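Local structure of glutamyl-tRNA synthetase (Methanothermobacter thermautotrophicus, 3AII) at residues Pro103-Pro108 against Arg141-Glu146; Glu136-Arg141 against Val166-Arg171; Leu413-Leu418 against Leu473-Glu478; Gly456-Ile461 against Ser489-Val494. The protein probably attaches glutamate to its tRNA in two steps, activating the amino acid with ATP to Glu-AMP and then transferring it to the acceptor end. One frame throughout, in Å; residues are numbered along the deposited sequence.

Contact 1. Residues Pro103-Pro108 against Arg141-Glu146; sequences PNPSGP and RRVDPE
Pro105 O is the best-held polar atom between Pro103-Pro108 and Arg141-Glu146, and one bond grips it across the contact: Asp144 N donates to it at 2.8 Å, with a nearly straight N-H...O angle of 164° and the donor in the carbonyl plane. Pro105 sits at the centre of an inverse gamma turn, to which its ring-restricted phi is well suited, and the turn directs the Pro105 carbonyl toward Asp144. Beside this bond the proline ring packs against Val143, CG lying 4.1 Å from CG2 of that valine and equally near CG1, so that the fork of the branched side chain straddles the ring tip. Further along, Ser106 CA makes a CA-H...O contact of 3.6 Å with Arg142 O.

Asp144 points its CB at the other segment, 3.7 Å from Ser106 O; with CG anti to the backbone N (chi1 -177°), OD1 comes within 4.0 Å of Gly107 CA. Its OD2 accepts a weak capping bond of 3.3 Å from Glu146 N, where the chain turns into helix 147-158. Glu146 OE2 in turn accepts from Trp347 NE1. Pro103-Pro108 opens the predicted 'HIGH' motif, the ATP-binding signature of class I synthetases. The one hydrogen bond across the contact is backbone to backbone and buried, so it probably positions the motif's first turn without depending on the side chain of either partner.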
loop_
_atom_site.group_PDB
_atom_site.type_symbol
_atom_site.label_atom_id
_atom_site.label_comp_id
_atom_site.label_asym_id
_atom_site.label_seq_id
_atom_site.Cartn_x
_atom_site.Cartn_y
_atom_site.Cartn_z
ATOM N N PRO A 103 -5.224 4.682 -10.599
ATOM C CA PRO A 103 -5.843 4.638 -9.272
ATOM C C PRO A 103 -6.932 5.685 -9.118
ATOM O O PRO A 103 -6.922 6.687 -9.837
ATOM C CB PRO A 103 -4.676 4.979 -8.337
ATOM C CG PRO A 103 -3.809 5.907 -9.164
ATOM C CD PRO A 103 -3.953 5.432 -10.604
ATOM N N ASN A 104 -7.855 5.456 -8.189
ATOM C CA ASN A 104 -8.792 6.503 -7.778
ATOM C C ASN A 104 -8.183 7.315 -6.649
ATOM O O ASN A 104 -7.408 6.789 -5.849
ATOM C CB ASN A 104 -10.105 5.897 -7.288
ATOM C CG ASN A 104 -10.683 4.906 -8.261
ATOM O OD1 ASN A 104 -11.072 5.267 -9.372
ATOM N ND2 ASN A 104 -10.745 3.643 -7.853
ATOM N N PRO A 105 -8.541 8.599 -6.552
ATOM C CA PRO A 105 -7.955 9.396 -5.470
ATOM C C PRO A 105 -8.744 9.323 -4.160
ATOM O O PRO A 105 -9.031 10.350 -3.566
ATOM C CB PRO A 105 -8.007 10.810 -6.038
ATOM C CG PRO A 105 -9.261 10.812 -6.860
ATOM C CD PRO A 105 -9.396 9.411 -7.445
ATOM N N SER A 106 -9.080 8.120 -3.720
ATOM C CA SER A 106 -9.827 7.941 -2.472
ATOM C C SER A 106 -8.920 8.021 -1.238
ATOM O O SER A 106 -9.391 8.042 -0.095
ATOM C CB SER A 106 -10.573 6.613 -2.503
ATOM O OG SER A 106 -9.673 5.541 -2.711
ATOM N N GLY A 107 -7.615 8.063 -1.482
ATOM C CA GLY A 107 -6.606 8.180 -0.434
ATOM C C GLY A 107 -5.277 7.775 -1.046
ATOM O O GLY A 107 -5.192 7.595 -2.253
ATOM N N PRO A 108 -4.231 7.623 -0.223
ATOM C CA PRO A 108 -2.920 7.226 -0.753
ATOM C C PRO A 108 -2.888 5.740 -1.107
ATOM O O PRO A 108 -3.850 5.029 -0.806
ATOM C CB PRO A 108 -1.980 7.520 0.413
ATOM C CG PRO A 108 -2.825 7.262 1.615
ATOM C CD PRO A 108 -4.219 7.747 1.242
ATOM N N ARG A 141 -18.037 12.364 -4.948
ATOM C CA ARG A 141 -18.199 12.130 -3.511
ATOM C C ARG A 141 -17.124 11.246 -2.898
ATOM O O ARG A 141 -17.074 11.093 -1.676
ATOM C CB ARG A 141 -19.577 11.536 -3.212
ATOM C CG ARG A 141 -20.728 12.486 -3.516
ATOM C CD ARG A 141 -22.043 12.009 -2.916
ATOM N NE ARG A 141 -23.123 12.957 -3.188
ATOM C CZ ARG A 141 -24.027 12.811 -4.152
ATOM N NH1 ARG A 141 -24.011 11.732 -4.928
ATOM N NH2 ARG A 141 -24.965 13.729 -4.316
ATOM N N ARG A 142 -16.272 10.663 -3.737
ATOM C CA ARG A 142 -15.254 9.726 -3.266
ATOM C C ARG A 142 -13.838 10.245 -3.470
ATOM O O ARG A 142 -12.880 9.473 -3.460
ATOM C CB ARG A 142 -15.398 8.372 -3.960
ATOM C CG ARG A 142 -16.811 7.808 -3.928
ATOM C CD ARG A 142 -17.202 7.314 -2.541
ATOM N NE ARG A 142 -18.651 7.214 -2.385
ATOM C CZ ARG A 142 -19.413 6.306 -2.990
ATOM N NH1 ARG A 142 -18.871 5.412 -3.806
ATOM N NH2 ARG A 142 -20.723 6.297 -2.783
ATOM N N VAL A 143 -13.703 11.548 -3.666
ATOM C CA VAL A 143 -12.383 12.129 -3.858
ATOM C C VAL A 143 -11.794 12.675 -2.564
ATOM O O VAL A 143 -12.422 13.472 -1.863
ATOM C CB VAL A 143 -12.420 13.262 -4.879
ATOM C CG1 VAL A 143 -11.066 13.959 -4.931
ATOM C CG2 VAL A 143 -12.833 12.726 -6.255
ATOM N N ASP A 144 -10.578 12.242 -2.257
ATOM C CA ASP A 144 -9.809 12.823 -1.168
ATOM C C ASP A 144 -8.813 13.803 -1.773
ATOM O O ASP A 144 -7.887 13.408 -2.480
ATOM C CB ASP A 144 -9.087 11.727 -0.387
ATOM C CG ASP A 144 -8.337 12.265 0.806
ATOM O OD1 ASP A 144 -7.728 11.457 1.533
ATOM O OD2 ASP A 144 -8.351 13.493 1.015
ATOM N N PRO A 145 -9.020 15.098 -1.524
ATOM C CA PRO A 145 -8.220 16.159 -2.142
ATOM C C PRO A 145 -6.718 15.947 -1.946
ATOM O O PRO A 145 -5.934 16.294 -2.823
ATOM C CB PRO A 145 -8.665 17.413 -1.384
ATOM C CG PRO A 145 -10.004 17.092 -0.871
ATOM C CD PRO A 145 -10.008 15.631 -0.572
ATOM N N GLU A 146 -6.325 15.379 -0.812
ATOM C CA GLU A 146 -4.908 15.197 -0.519
ATOM C C GLU A 146 -4.259 14.123 -1.405
ATOM O O GLU A 146 -3.044 14.127 -1.615
ATOM C CB GLU A 146 -4.709 14.879 0.971
ATOM C CG GLU A 146 -5.389 13.589 1.415
ATOM C CD GLU A 146 -5.583 13.498 2.919
ATOM O OE1 GLU A 146 -5.074 14.380 3.644
ATOM O OE2 GLU A 146 -6.255 12.542 3.372
#

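Contact 2. Residues Glu136-Arg141 against Val166-Arg171; sequences EDTDPR and VIQSDR
Both carboxylate oxygens of Asp137 are satisfied by Ser169, each through its syn lone pair. OD1 accepts from Ser169 N at 2.8 Å, a bent bond (N-H...O angle 131°), while OD2 accepts a hydrogen bond from Ser169 OG at 2.6 Å. The crowded chi1 of Asp137 (64°), with CG between backbone N and carbonyl carbon, turns the acid to this pincer; Ser169, in the same rotamer class, swings its short hydroxyl to meet it. Tyr148 OH also bonds OD2, and Arg263 NH1 bonds Ser169 OG, so each of these oxygens has a second partner. An alanine at Asp137 would remove both acceptors and would probably loosen the link between its loop and the 3-10 turn.

That turn, Gln168-Asp170, follows strand 164-167 of the parallel sheet in the Rossmann-type class I catalytic domain, and Glu136-Arg141 leaves the neighbouring strand 130-135. At these strand ends Gln168 runs alongside Glu136, amide and carboxylate planes only 5° apart. Their polar ends are engaged elsewhere: Glu136 OE2 in a salt bridge with Arg134, Gln168 NE2 hydrogen-bonded to Asp281. Gln168 OE1 rests 3.2 Å from Glu136 CA, and Thr138 CG2 lies 3.8 Å from Gln168 CB.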
loop_
_atom_site.group_PDB
_atom_site.type_symbol
_atom_site.label_atom_id
_atom_site.label_comp_id
_atom_site.label_asym_id
_atom_site.label_seq_id
_atom_site.Cartn_x
_atom_site.Cartn_y
_atom_site.Cartn_z
ATOM N N GLU A 136 -8.191 8.571 -11.698
ATOM C CA GLU A 136 -9.568 8.322 -12.095
ATOM C C GLU A 136 -10.530 8.897 -11.051
ATOM O O GLU A 136 -11.026 8.195 -10.162
ATOM C CB GLU A 136 -9.763 6.825 -12.372
ATOM C CG GLU A 136 -8.912 6.389 -13.575
ATOM C CD GLU A 136 -9.320 5.063 -14.213
ATOM O OE1 GLU A 136 -10.001 4.247 -13.548
ATOM O OE2 GLU A 136 -8.923 4.845 -15.382
ATOM N N ASP A 137 -10.757 10.204 -11.170
ATOM C CA ASP A 137 -11.475 10.965 -10.149
ATOM C C ASP A 137 -12.846 11.453 -10.633
ATOM O O ASP A 137 -13.201 12.611 -10.425
ATOM C CB ASP A 137 -10.629 12.151 -9.689
ATOM C CG ASP A 137 -10.379 13.160 -10.792
ATOM O OD1 ASP A 137 -10.447 12.800 -11.984
ATOM O OD2 ASP A 137 -10.126 14.334 -10.464
ATOM N N THR A 138 -13.609 10.565 -11.266
ATOM C CA THR A 138 -14.937 10.920 -11.793
ATOM C C THR A 138 -16.114 10.608 -10.859
ATOM O O THR A 138 -17.274 10.612 -11.299
ATOM C CB THR A 138 -15.218 10.191 -13.115
ATOM O OG1 THR A 138 -15.050 8.787 -12.905
ATOM C CG2 THR A 138 -14.247 10.656 -14.188
ATOM N N ASP A 139 -15.834 10.331 -9.592
ATOM C CA ASP A 139 -16.903 10.181 -8.599
ATOM C C ASP A 139 -16.686 11.265 -7.567
ATOM O O ASP A 139 -15.816 11.132 -6.697
ATOM C CB ASP A 139 -16.868 8.806 -7.938
ATOM C CG ASP A 139 -17.997 8.607 -6.927
ATOM O OD1 ASP A 139 -18.150 7.468 -6.447
ATOM O OD2 ASP A 139 -18.731 9.578 -6.616
ATOM N N PRO A 140 -17.452 12.356 -7.679
ATOM C CA PRO A 140 -17.137 13.553 -6.890
ATOM C C PRO A 140 -17.217 13.315 -5.387
ATOM O O PRO A 140 -16.519 13.998 -4.643
ATOM C CB PRO A 140 -18.197 14.566 -7.335
ATOM C CG PRO A 140 -19.300 13.747 -7.938
ATOM C CD PRO A 140 -18.657 12.531 -8.516
ATOM N N ARG A 141 -18.037 12.364 -4.948
ATOM C CA ARG A 141 -18.199 12.130 -3.511
ATOM C C ARG A 141 -17.124 11.246 -2.898
ATOM O O ARG A 141 -17.074 11.093 -1.676
ATOM C CB ARG A 141 -19.577 11.536 -3.212
ATOM C CG ARG A 141 -20.728 12.486 -3.516
ATOM C CD ARG A 141 -22.043 12.009 -2.916
ATOM N NE ARG A 141 -23.123 12.957 -3.188
ATOM C CZ ARG A 141 -24.027 12.811 -4.152
ATOM N NH1 ARG A 141 -24.011 11.732 -4.928
ATOM N NH2 ARG A 141 -24.965 13.729 -4.316
ATOM N N VAL A 166 -2.379 12.184 -16.380
ATOM C CA VAL A 166 -3.656 12.628 -16.919
ATOM C C VAL A 166 -4.653 12.569 -15.772
ATOM O O VAL A 166 -4.625 11.629 -14.983
ATOM C CB VAL A 166 -4.112 11.697 -18.057
ATOM C CG1 VAL A 166 -5.537 12.022 -18.499
ATOM C CG2 VAL A 166 -3.160 11.798 -19.243
ATOM N N ILE A 167 -5.498 13.589 -15.642
ATOM C CA ILE A 167 -6.501 13.580 -14.570
ATOM C C ILE A 167 -7.895 13.592 -15.205
ATOM O O ILE A 167 -8.210 14.450 -16.022
ATOM C CB ILE A 167 -6.324 14.777 -13.620
ATOM C CG1 ILE A 167 -4.952 14.726 -12.932
ATOM C CG2 ILE A 167 -7.409 14.780 -12.531
ATOM C CD1 ILE A 167 -4.623 16.010 -12.177
ATOM N N GLN A 168 -8.733 12.620 -14.865
ATOM C CA GLN A 168 -9.988 12.473 -15.592
ATOM C C GLN A 168 -10.950 13.647 -15.436
ATOM O O GLN A 168 -11.703 13.944 -16.361
ATOM C CB GLN A 168 -10.677 11.145 -15.256
ATOM C CG GLN A 168 -9.934 9.941 -15.820
ATOM C CD GLN A 168 -10.751 8.664 -15.754
ATOM O OE1 GLN A 168 -11.393 8.387 -14.748
ATOM N NE2 GLN A 168 -10.735 7.886 -16.834
ATOM N N SER A 169 -10.910 14.326 -14.292
ATOM C CA SER A 169 -11.832 15.442 -14.109
ATOM C C SER A 169 -11.461 16.637 -14.985
ATOM O O SER A 169 -12.251 17.565 -15.133
ATOM C CB SER A 169 -11.939 15.850 -12.634
ATOM O OG SER A 169 -10.686 16.249 -12.128
ATOM N N ASP A 170 -10.277 16.601 -15.598
ATOM C CA ASP A 170 -9.902 17.623 -16.575
ATOM C C ASP A 170 -10.460 17.300 -17.953
ATOM O O ASP A 170 -10.329 18.098 -18.890
ATOM C CB ASP A 170 -8.379 17.693 -16.726
ATOM C CG ASP A 170 -7.703 18.457 -15.607
ATOM O OD1 ASP A 170 -6.522 18.151 -15.338
ATOM O OD2 ASP A 170 -8.330 19.360 -15.018
ATOM N N ARG A 171 -11.056 16.117 -18.087
ATOM C CA ARG A 171 -11.451 15.594 -19.390
ATOM C C ARG A 171 -12.956 15.521 -19.613
ATOM O O ARG A 171 -13.414 14.850 -20.537
ATOM C CB ARG A 171 -10.819 14.197 -19.601
ATOM C CG ARG A 171 -9.280 14.248 -19.627
ATOM C CD ARG A 171 -8.620 12.863 -19.674
ATOM N NE ARG A 171 -8.985 12.071 -20.854
ATOM C CZ ARG A 171 -8.406 12.198 -22.050
ATOM N NH1 ARG A 171 -7.456 13.109 -22.249
ATOM N NH2 ARG A 171 -8.798 11.431 -23.061
#

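Contact 3. Residues Leu413-Leu418 against Leu473-Glu478; sequences LEVVGL and LRYHSE
A parallel strand pair, 410-416 with 472-477, joins the first and last strands of a six-stranded mixed sheet in the anticodon-binding region, which in this family is built of beta-barrels. The strands Leu413-Val416 and Leu473-Ser477 run at 35° to one another, and the ladder between them is short. Leu473 O accepts from Val416 N at 2.8 Å, and Val416 O accepts from Tyr475 N at 2.8 Å with an N-H...O angle of 172°; both donors lie in the carbonyl plane. Where the strands diverge toward their earlier residues, a water bridges them, donating to Glu414 O and accepting from Leu473 N.

Side chains sort by face. Val415 and Leu473 lie side by side on one, CG2 of the valine 4.1 Å from CD2 of the leucine, whose same methyl also meets Leu413 CB; Val446 and Val466 of adjoining strands pack on Leu473 too, a place suited to a branched apolar residue. On the other face, at the surface, Val416 CG1 lies over the guanidinium of Arg474, 3.5 Å from NH1; in the conformer described, one of two, the arginine chain bends at chi3 (-65°) and brings its flat end back across the valine.

The ladder runs directly into a type II turn, Val415 to Leu418. Gly417 has a positive phi of 88°, at which a CB would be jammed against the preceding carbonyl. The Leu418 and Tyr475 side chains cross at about a right angle, Leu418 CD1 lying 3.8 Å from Tyr475 CD1.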
loop_
_atom_site.group_PDB
_atom_site.type_symbol
_atom_site.label_atom_id
_atom_site.label_comp_id
_atom_site.label_asym_id
_atom_site.label_seq_id
_atom_site.Cartn_x
_atom_site.Cartn_y
_atom_site.Cartn_z
ATOM N N LEU A 413 18.408 -4.520 37.813
ATOM C CA LEU A 413 18.951 -5.530 38.709
ATOM C C LEU A 413 20.442 -5.329 38.952
ATOM O O LEU A 413 21.213 -5.076 38.021
ATOM C CB LEU A 413 18.722 -6.926 38.133
ATOM C CG LEU A 413 17.268 -7.373 37.981
ATOM C CD1 LEU A 413 17.133 -8.592 37.066
ATOM C CD2 LEU A 413 16.711 -7.669 39.369
ATOM N N GLU A 414 20.849 -5.451 40.210
ATOM C CA GLU A 414 22.262 -5.428 40.552
ATOM C C GLU A 414 22.859 -6.792 40.264
ATOM O O GLU A 414 22.258 -7.812 40.605
ATOM C CB GLU A 414 22.432 -5.123 42.043
ATOM C CG GLU A 414 23.855 -5.202 42.507
ATOM C CD GLU A 414 24.010 -4.754 43.941
ATOM O OE1 GLU A 414 22.992 -4.742 44.666
ATOM O OE2 GLU A 414 25.147 -4.417 44.338
ATOM N N VAL A 415 24.033 -6.829 39.634
ATOM C CA VAL A 415 24.729 -8.105 39.484
ATOM C C VAL A 415 25.486 -8.353 40.784
ATOM O O VAL A 415 26.605 -7.886 40.962
ATOM C CB VAL A 415 25.685 -8.115 38.267
ATOM C CG1 VAL A 415 26.383 -9.467 38.138
ATOM C CG2 VAL A 415 24.900 -7.783 36.991
ATOM N N VAL A 416 24.840 -9.051 41.715
ATOM C CA VAL A 416 25.412 -9.257 43.046
ATOM C C VAL A 416 26.632 -10.165 42.979
ATOM O O VAL A 416 26.585 -11.247 42.404
ATOM C CB VAL A 416 24.372 -9.874 43.996
ATOM C CG1 VAL A 416 24.995 -10.200 45.353
ATOM C CG2 VAL A 416 23.174 -8.932 44.151
ATOM N N GLY A 417 27.747 -9.707 43.535
ATOM C CA GLY A 417 28.958 -10.506 43.530
ATOM C C GLY A 417 29.846 -10.337 42.307
ATOM O O GLY A 417 30.823 -11.075 42.148
ATOM N N LEU A 418 29.518 -9.381 41.436
ATOM C CA LEU A 418 30.394 -9.082 40.303
ATOM C C LEU A 418 31.781 -8.741 40.850
ATOM O O LEU A 418 31.921 -7.831 41.676
ATOM C CB LEU A 418 29.842 -7.906 39.499
ATOM C CG LEU A 418 30.629 -7.501 38.252
ATOM C CD1 LEU A 418 30.591 -8.615 37.206
ATOM C CD2 LEU A 418 30.071 -6.198 37.677
ATOM N N LEU A 473 19.742 -11.068 41.185
ATOM C CA LEU A 473 20.624 -11.490 40.113
ATOM C C LEU A 473 22.026 -11.691 40.676
ATOM O O LEU A 473 22.627 -10.733 41.156
ATOM C CB LEU A 473 20.606 -10.427 39.008
ATOM C CG LEU A 473 21.110 -10.831 37.627
ATOM C CD1 LEU A 473 20.189 -11.865 37.001
ATOM C CD2 LEU A 473 21.241 -9.609 36.729
ATOM N N ARG A 474 22.545 -12.924 40.646
ATOM C CA ARG A 474 23.852 -13.208 41.238
ATOM C C ARG A 474 24.904 -13.653 40.224
ATOM O O ARG A 474 24.650 -14.515 39.393
ATOM C CB ARG A 474 23.741 -14.264 42.343
ATOM C CG ARG A 474 25.091 -14.794 42.784
ATOM C CD ARG A 474 24.995 -15.638 44.048
ATOM N NE ARG A 474 24.566 -14.863 45.207
ATOM C CZ ARG A 474 25.348 -14.019 45.874
ATOM N NH1 ARG A 474 24.874 -13.359 46.924
ATOM N NH2 ARG A 474 26.600 -13.823 45.479
ATOM N N TYR A 475 26.093 -13.060 40.322
ATOM C CA TYR A 475 27.224 -13.392 39.459
ATOM C C TYR A 475 27.607 -14.857 39.597
ATOM O O TYR A 475 27.663 -15.384 40.720
ATOM C CB TYR A 475 28.433 -12.536 39.834
ATOM C CG TYR A 475 29.648 -12.829 38.995
ATOM C CD1 TYR A 475 29.784 -12.262 37.735
ATOM C CD2 TYR A 475 30.656 -13.674 39.450
ATOM C CE1 TYR A 475 30.886 -12.523 36.948
ATOM C CE2 TYR A 475 31.760 -13.942 38.665
ATOM C CZ TYR A 475 31.873 -13.360 37.419
ATOM O OH TYR A 475 32.978 -13.617 36.638
ATOM N N HIS A 476 27.871 -15.516 38.469
ATOM C CA HIS A 476 28.385 -16.884 38.484
ATOM C C HIS A 476 29.794 -16.997 37.899
ATOM O O HIS A 476 30.695 -17.548 38.537
ATOM C CB HIS A 476 27.434 -17.852 37.767
ATOM C CG HIS A 476 27.934 -19.261 37.728
ATOM N ND1 HIS A 476 28.712 -19.743 36.700
ATOM C CD2 HIS A 476 27.785 -20.290 38.602
ATOM C CE1 HIS A 476 29.011 -21.010 36.930
ATOM N NE2 HIS A 476 28.460 -21.367 38.076
ATOM N N SER A 477 29.987 -16.476 36.688
ATOM C CA SER A 477 31.252 -16.668 35.984
ATOM C C SER A 477 31.232 -15.773 34.756
ATOM O O SER A 477 30.302 -14.999 34.584
ATOM C CB SER A 477 31.378 -18.121 35.529
ATOM O OG SER A 477 30.209 -18.518 34.814
ATOM N N GLU A 478 32.237 -15.900 33.898
ATOM C CA GLU A 478 32.363 -14.990 32.758
ATOM C C GLU A 478 32.466 -15.700 31.409
ATOM O O GLU A 478 32.015 -15.172 30.394
ATOM C CB GLU A 478 33.558 -14.043 32.950
ATOM C CG GLU A 478 33.724 -13.024 31.817
ATOM C CD GLU A 478 34.755 -11.935 32.114
ATOM O OE1 GLU A 478 35.111 -11.736 33.293
ATOM O OE2 GLU A 478 35.207 -11.266 31.160
HETATM O O HOH W 1 19.933 -8.401 41.952
#

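Contact 4. Residues Gly456-Ile461 against Ser489-Val494; sequences GPLRLI and SMIHWV
Ser489 starts the pairing: its N donates to Pro457 O at 3.2 Å from above the carbonyl plane, and its O accepts from Arg459 N. Proline is tolerated there because its carbonyl, not an N-H, makes the bond. Met490 comes next, on the face it shares with Arg459. Its chain bends at both chi2 and chi3, so SD lies along the arginine's extended methylenes, 3.7 Å from Arg459 CD, and CE presses on Ile461 CG1 at a tight 3.2 Å. The guanidinium itself reaches on to Asn465.

Ile491 continues the parallel ladder within the anticodon-binding region, its N donating to Arg459 O and its O accepting from Ile461 N at 3.0 Å. On the opposite face from Met490, Ile491 CG2 meets Leu460 CD2 at 3.7 Å. His492 turns away, bonding Arg533 through ND1.

Trp493 then folds back in the crowded chi1 position (62°). Its five-membered ring receives Leu460 CB over one face, a CH-pi contact of 3.8 Å to the centroid, while NE1 donates in the ring plane to a lone pair of Ile461 O at 3.0 Å. A leucine here would lose that N-H and the flat face, and would probably leave Ile461 O less well held. The indole thus adds a side-chain to main-chain bond just past the last backbone bond, giving the carbonyl of a buried residue a donor.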
loop_
_atom_site.group_PDB
_atom_site.type_symbol
_atom_site.label_atom_id
_atom_site.label_comp_id
_atom_site.label_asym_id
_atom_site.label_seq_id
_atom_site.Cartn_x
_atom_site.Cartn_y
_atom_site.Cartn_z
ATOM N N GLY A 456 16.565 -18.739 36.883
ATOM C CA GLY A 456 17.513 -19.660 36.290
ATOM C C GLY A 456 18.751 -18.972 35.769
ATOM O O GLY A 456 18.920 -17.765 35.953
ATOM N N PRO A 457 19.629 -19.738 35.112
ATOM C CA PRO A 457 20.905 -19.200 34.635
ATOM C C PRO A 457 20.734 -18.408 33.342
ATOM O O PRO A 457 19.973 -18.806 32.458
ATOM C CB PRO A 457 21.735 -20.457 34.374
ATOM C CG PRO A 457 20.703 -21.492 34.006
ATOM C CD PRO A 457 19.518 -21.190 34.884
ATOM N N LEU A 458 21.442 -17.284 33.263
ATOM C CA LEU A 458 21.405 -16.414 32.096
ATOM C C LEU A 458 22.820 -16.042 31.723
ATOM O O LEU A 458 23.687 -15.923 32.578
ATOM C CB LEU A 458 20.653 -15.114 32.409
ATOM C CG LEU A 458 19.206 -15.229 32.881
ATOM C CD1 LEU A 458 18.712 -13.903 33.484
ATOM C CD2 LEU A 458 18.311 -15.679 31.736
ATOM N N ARG A 459 23.042 -15.831 30.435
ATOM C CA ARG A 459 24.282 -15.226 29.991
ATOM C C ARG A 459 23.935 -13.876 29.397
ATOM O O ARG A 459 23.223 -13.796 28.379
ATOM C CB ARG A 459 24.974 -16.085 28.938
ATOM C CG ARG A 459 26.210 -15.387 28.384
ATOM C CD ARG A 459 27.118 -16.329 27.641
ATOM N NE ARG A 459 28.223 -15.588 27.030
ATOM C CZ ARG A 459 29.327 -15.207 27.670
ATOM N NH1 ARG A 459 29.506 -15.482 28.964
ATOM N NH2 ARG A 459 30.263 -14.536 27.004
ATOM N N LEU A 460 24.413 -12.818 30.038
ATOM C CA LEU A 460 24.248 -11.486 29.479
ATOM C C LEU A 460 25.185 -11.459 28.278
ATOM O O LEU A 460 26.395 -11.651 28.435
ATOM C CB LEU A 460 24.639 -10.403 30.483
ATOM C CG LEU A 460 24.122 -10.347 31.925
ATOM C CD1 LEU A 460 24.043 -8.888 32.391
ATOM C CD2 LEU A 460 22.785 -11.032 32.112
ATOM N N ILE A 461 24.628 -11.227 27.090
ATOM C CA ILE A 461 25.370 -11.434 25.841
ATOM C C ILE A 461 26.748 -10.773 25.848
ATOM O O ILE A 461 26.869 -9.593 26.150
ATOM C CB ILE A 461 24.556 -10.978 24.626
ATOM C CG1 ILE A 461 23.354 -11.913 24.430
ATOM C CG2 ILE A 461 25.446 -10.912 23.357
ATOM C CD1 ILE A 461 22.336 -11.394 23.432
ATOM N N SER A 489 20.709 -19.362 29.417
ATOM C CA SER A 489 20.001 -18.783 28.278
ATOM C C SER A 489 20.564 -17.398 27.963
ATOM O O SER A 489 20.812 -16.614 28.875
ATOM C CB SER A 489 18.506 -18.672 28.577
ATOM O OG SER A 489 17.900 -19.951 28.592
ATOM N N MET A 490 20.761 -17.094 26.682
ATOM C CA MET A 490 21.284 -15.774 26.306
ATOM C C MET A 490 20.225 -14.713 26.549
ATOM O O MET A 490 19.034 -14.943 26.320
ATOM C CB MET A 490 21.698 -15.732 24.827
ATOM C CG MET A 490 22.781 -16.715 24.435
ATOM S SD MET A 490 24.391 -16.324 25.144
ATOM C CE MET A 490 24.800 -14.793 24.325
ATOM N N ILE A 491 20.657 -13.534 26.988
ATOM C CA ILE A 491 19.731 -12.434 27.190
ATOM C C ILE A 491 20.427 -11.120 26.860
ATOM O O ILE A 491 21.604 -10.922 27.188
ATOM C CB ILE A 491 19.125 -12.416 28.632
ATOM C CG1 ILE A 491 17.902 -11.486 28.691
ATOM C CG2 ILE A 491 20.160 -12.010 29.661
ATOM C CD1 ILE A 491 17.072 -11.639 29.968
ATOM N N HIS A 492 19.705 -10.221 26.196
ATOM C CA HIS A 492 20.266 -8.894 25.956
ATOM C C HIS A 492 20.085 -8.063 27.217
ATOM O O HIS A 492 19.342 -8.453 28.128
ATOM C CB HIS A 492 19.679 -8.221 24.700
ATOM C CG HIS A 492 18.187 -8.079 24.708
ATOM N ND1 HIS A 492 17.336 -9.156 24.614
ATOM C CD2 HIS A 492 17.398 -6.976 24.740
ATOM C CE1 HIS A 492 16.083 -8.728 24.615
ATOM N NE2 HIS A 492 16.095 -7.409 24.691
ATOM N N TRP A 493 20.786 -6.941 27.284
ATOM C CA TRP A 493 20.927 -6.202 28.537
ATOM C C TRP A 493 21.464 -4.802 28.265
ATOM O O TRP A 493 22.071 -4.547 27.219
ATOM C CB TRP A 493 21.857 -6.966 29.503
ATOM C CG TRP A 493 23.244 -7.121 28.942
ATOM C CD1 TRP A 493 23.655 -8.015 27.986
ATOM C CD2 TRP A 493 24.380 -6.321 29.261
ATOM N NE1 TRP A 493 25.003 -7.829 27.719
ATOM C CE2 TRP A 493 25.461 -6.791 28.484
ATOM C CE3 TRP A 493 24.598 -5.259 30.144
ATOM C CZ2 TRP A 493 26.740 -6.216 28.556
ATOM C CZ3 TRP A 493 25.866 -4.701 30.220
ATOM C CH2 TRP A 493 26.920 -5.186 29.432
ATOM N N VAL A 494 21.215 -3.889 29.196
ATOM C CA VAL A 494 21.684 -2.513 29.085
ATOM C C VAL A 494 22.334 -2.063 30.399
ATOM O O VAL A 494 21.727 -2.185 31.463
ATOM C CB VAL A 494 20.515 -1.563 28.759
ATOM C CG1 VAL A 494 21.033 -0.138 28.587
ATOM C CG2 VAL A 494 19.769 -2.026 27.485
#

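In the fold
Contacts 1 and 2 belong to the catalytic domain and are mostly buried; they touch directly, Pro103 O lying 2.9 Å from Glu136 N in a probable hydrogen bond. Both hold loops that follow strands of the parallel sheet, yet contact 1 relies on one backbone bond and contact 2 on a carboxylate gripped by a serine. Contacts 3 and 4, some 50 to 70 Å away between centres, are strand pairs of one mixed sheet, bonded mainly through the main chain. Contact 4 is largely core, whereas contact 3 is more exposed and includes a bridging water. Arg459 NH1 ties them together through Glu478 O.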